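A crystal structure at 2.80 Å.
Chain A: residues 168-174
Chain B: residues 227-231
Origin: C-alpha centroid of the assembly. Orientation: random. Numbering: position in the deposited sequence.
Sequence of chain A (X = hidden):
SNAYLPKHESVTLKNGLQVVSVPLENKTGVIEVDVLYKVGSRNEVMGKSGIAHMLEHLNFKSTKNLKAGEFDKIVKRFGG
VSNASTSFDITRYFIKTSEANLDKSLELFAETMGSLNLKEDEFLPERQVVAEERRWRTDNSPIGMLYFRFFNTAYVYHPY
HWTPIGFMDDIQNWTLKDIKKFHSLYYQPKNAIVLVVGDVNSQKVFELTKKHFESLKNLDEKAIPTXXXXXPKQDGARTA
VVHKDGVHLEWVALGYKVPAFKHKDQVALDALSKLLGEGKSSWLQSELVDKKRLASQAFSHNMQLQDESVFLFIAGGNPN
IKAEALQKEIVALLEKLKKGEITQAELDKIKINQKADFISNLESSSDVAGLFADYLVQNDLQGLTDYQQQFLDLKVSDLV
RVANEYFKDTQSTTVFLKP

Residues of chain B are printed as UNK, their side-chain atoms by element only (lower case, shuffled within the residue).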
# COMPACT_ATOMS: atom_id res chain seq x y z
N MSE A 168 -10.76 4.97 4.48
CA MSE A 168 -11.56 5.95 5.22
C MSE A 168 -10.72 7.17 5.62
O MSE A 168 -11.15 8.31 5.42
CB MSE A 168 -12.18 5.31 6.47
CG MSE A 168 -12.90 6.30 7.38
SE MSE A 168 -14.47 7.14 6.56
CE MSE A 168 -15.83 5.92 7.23
N ASP A 169 -9.54 6.92 6.16
CA ASP A 169 -8.66 8.01 6.60
C ASP A 169 -8.26 8.90 5.43
O ASP A 169 -8.05 10.10 5.61
CB ASP A 169 -7.42 7.46 7.30
CG ASP A 169 -7.66 7.16 8.76
OD1 ASP A 169 -8.44 7.90 9.40
OD2 ASP A 169 -7.06 6.19 9.28
N ASP A 170 -8.16 8.31 4.25
CA ASP A 170 -7.88 9.07 3.04
C ASP A 170 -8.98 10.10 2.80
O ASP A 170 -8.71 11.28 2.61
CB ASP A 170 -7.76 8.15 1.82
CG ASP A 170 -6.37 7.56 1.68
OD1 ASP A 170 -5.63 7.54 2.69
OD2 ASP A 170 -6.03 7.11 0.57
N ILE A 171 -10.22 9.62 2.83
CA ILE A 171 -11.40 10.47 2.67
C ILE A 171 -11.41 11.57 3.72
O ILE A 171 -11.70 12.73 3.41
CB ILE A 171 -12.70 9.64 2.77
CG1 ILE A 171 -12.72 8.53 1.73
CG2 ILE A 171 -13.92 10.54 2.62
CD1 ILE A 171 -13.89 7.58 1.86
N GLN A 172 -11.08 11.22 4.95
CA GLN A 172 -11.10 12.17 6.05
C GLN A 172 -10.05 13.27 5.89
O GLN A 172 -10.20 14.36 6.45
CB GLN A 172 -10.89 11.45 7.38
CG GLN A 172 -11.79 11.95 8.50
CD GLN A 172 -13.24 11.63 8.25
OE1 GLN A 172 -13.56 10.62 7.63
NE2 GLN A 172 -14.13 12.50 8.72
N ASN A 173 -9.00 13.00 5.13
CA ASN A 173 -7.90 13.95 4.99
C ASN A 173 -7.73 14.52 3.59
O ASN A 173 -6.64 14.93 3.20
CB ASN A 173 -6.59 13.29 5.42
CG ASN A 173 -6.52 13.07 6.91
OD1 ASN A 173 -6.02 13.92 7.65
ND2 ASN A 173 -7.03 11.93 7.37
N TRP A 174 -8.82 14.56 2.83
CA TRP A 174 -8.80 15.24 1.54
C TRP A 174 -8.74 16.75 1.75
O TRP A 174 -9.14 17.25 2.80
CB TRP A 174 -10.03 14.88 0.71
CG TRP A 174 -10.05 13.48 0.19
CD1 TRP A 174 -8.97 12.66 0.00
CD2 TRP A 174 -11.19 12.73 -0.22
NE1 TRP A 174 -9.38 11.45 -0.50
CE2 TRP A 174 -10.74 11.46 -0.65
CE3 TRP A 174 -12.56 13.01 -0.28
CZ2 TRP A 174 -11.61 10.48 -1.11
CZ3 TRP A 174 -13.42 12.03 -0.74
CH2 TRP A 174 -12.94 10.78 -1.15
N UNK B 227 1.81 12.11 9.56
CA UNK B 227 1.13 11.02 8.86
C UNK B 227 -0.21 10.68 9.51
O UNK B 227 -0.32 10.67 10.74
c UNK B 227 3.16 11.72 10.01
c UNK B 227 3.06 10.23 10.07
c UNK B 227 2.11 9.84 8.98
N UNK B 228 -1.22 10.43 8.69
CA UNK B 228 -2.59 10.25 9.18
C UNK B 228 -3.13 8.86 8.85
O UNK B 228 -4.26 8.52 9.21
c UNK B 228 -3.50 11.32 8.60
o UNK B 228 -3.14 11.78 2.95
c UNK B 228 -2.41 12.43 5.13
c UNK B 228 -2.50 12.32 6.50
c UNK B 228 -4.13 10.79 4.88
c UNK B 228 -3.41 11.45 7.09
c UNK B 228 -4.22 10.69 6.26
c UNK B 228 -3.23 11.67 4.32
N UNK B 229 -2.33 8.06 8.16
CA UNK B 229 -2.75 6.74 7.72
C UNK B 229 -2.56 5.68 8.80
O UNK B 229 -1.62 4.89 8.75
c UNK B 229 -1.99 6.34 6.45
c UNK B 229 0.13 8.83 5.92
se UNK B 229 -0.65 7.90 4.40
c UNK B 229 -2.27 7.24 5.25
N UNK B 230 -3.47 5.66 9.77
CA UNK B 230 -3.38 4.70 10.86
C UNK B 230 -3.85 3.32 10.41
O UNK B 230 -4.92 3.18 9.82
c UNK B 230 -4.20 5.16 12.07
c UNK B 230 -4.85 4.72 14.46
c UNK B 230 -4.11 4.20 13.24
c UNK B 230 -4.66 3.80 15.66
n UNK B 230 -5.40 4.27 16.86
N UNK B 231 -3.04 2.30 10.70
CA UNK B 231 -3.41 0.93 10.40
C UNK B 231 -4.65 0.51 11.17
O UNK B 231 -4.68 0.60 12.39
o UNK B 231 -2.35 -1.80 7.59
c UNK B 231 -2.46 -1.67 8.83
o UNK B 231 -3.24 -2.35 9.52
c UNK B 231 -2.26 -0.03 10.73
c UNK B 231 -1.60 -0.63 9.51

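Position 227 of chain B carries three side-chain carbons, and the chain they form closes onto its own backbone N. Three carbons that complete a five-membered ring with backbone N and CA identify proline, Pro B227. Its phi of -55° fits that closure, and its nearest approach to chain A is 9.2 Å, from CB to OD1 of Asn A173, too far for contact.

Position 228 has one carbon leading to a six-carbon ring, and the ring bears a single oxygen opposite its attachment point. Its CA-to-CB bond points toward chain A, where the ring lies beside Asp A169 and Asp A170 of the helix and Asn A173 just after it. The CB of Asn A173 sits 3.7 Å from the ring centroid and 19° off the ring normal, which places it over the face. A six-membered carbon ring with one oxygen is tyrosine, Tyr B228. Its CD1 approaches ND2 of Asn A173 to 3.3 Å, while OD1 of Asp A170 lies near the ring plane, at the edge, 4.2 Å from CE1. The hydroxyl is hydrogen-bonded elsewhere in the structure.

Position 229 shows two carbons, a selenium and a terminal carbon in an unbranched line. Selenium in that place means selenomethionine, Met B229. The CA-to-CB bond points sideways and the end of the chain leads away, so contact falls to CG, 4.2 Å from OD1 of Asp A170.

At position 230, four carbons in a row end in nitrogen, the signature of lysine, Lys B230. All four chi angles are t, and this extended chain carries its end away from chain A. Its CB remains 4.1 Å from OD2 of Asp A169, and its backbone N is 3.7 Å from that same oxygen, with no hydrogen bond between them.

Position 231 has three carbons, the third carrying two oxygens: a carboxylate after two methylenes, hence glutamate, Glu B231. Its CA-to-CB bond points away, and its nearest approach to chain A is 8.0 Å, from CB to OD2 of Asp A169.

The contact therefore works by packing, with no hydrogen bond crossing between the stretches and 254 Å² buried in total. Tyr B228 contributes the largest covered area, 92 Å², and Asp A169 (54 Å²) and Asn A173 (50 Å²) are the most covered residues on chain A. Asn A173, the first residue to leave helical phi/psi, is held by a nearly linear hydrogen bond from ND2 to O of Asp A169 (2.7 Å, 177°). That bond turns the amide back onto its own helix and fixes the side chain whose CB makes the CH-pi contact with the tyrosine face.

Chain B 227-231: PYMKE
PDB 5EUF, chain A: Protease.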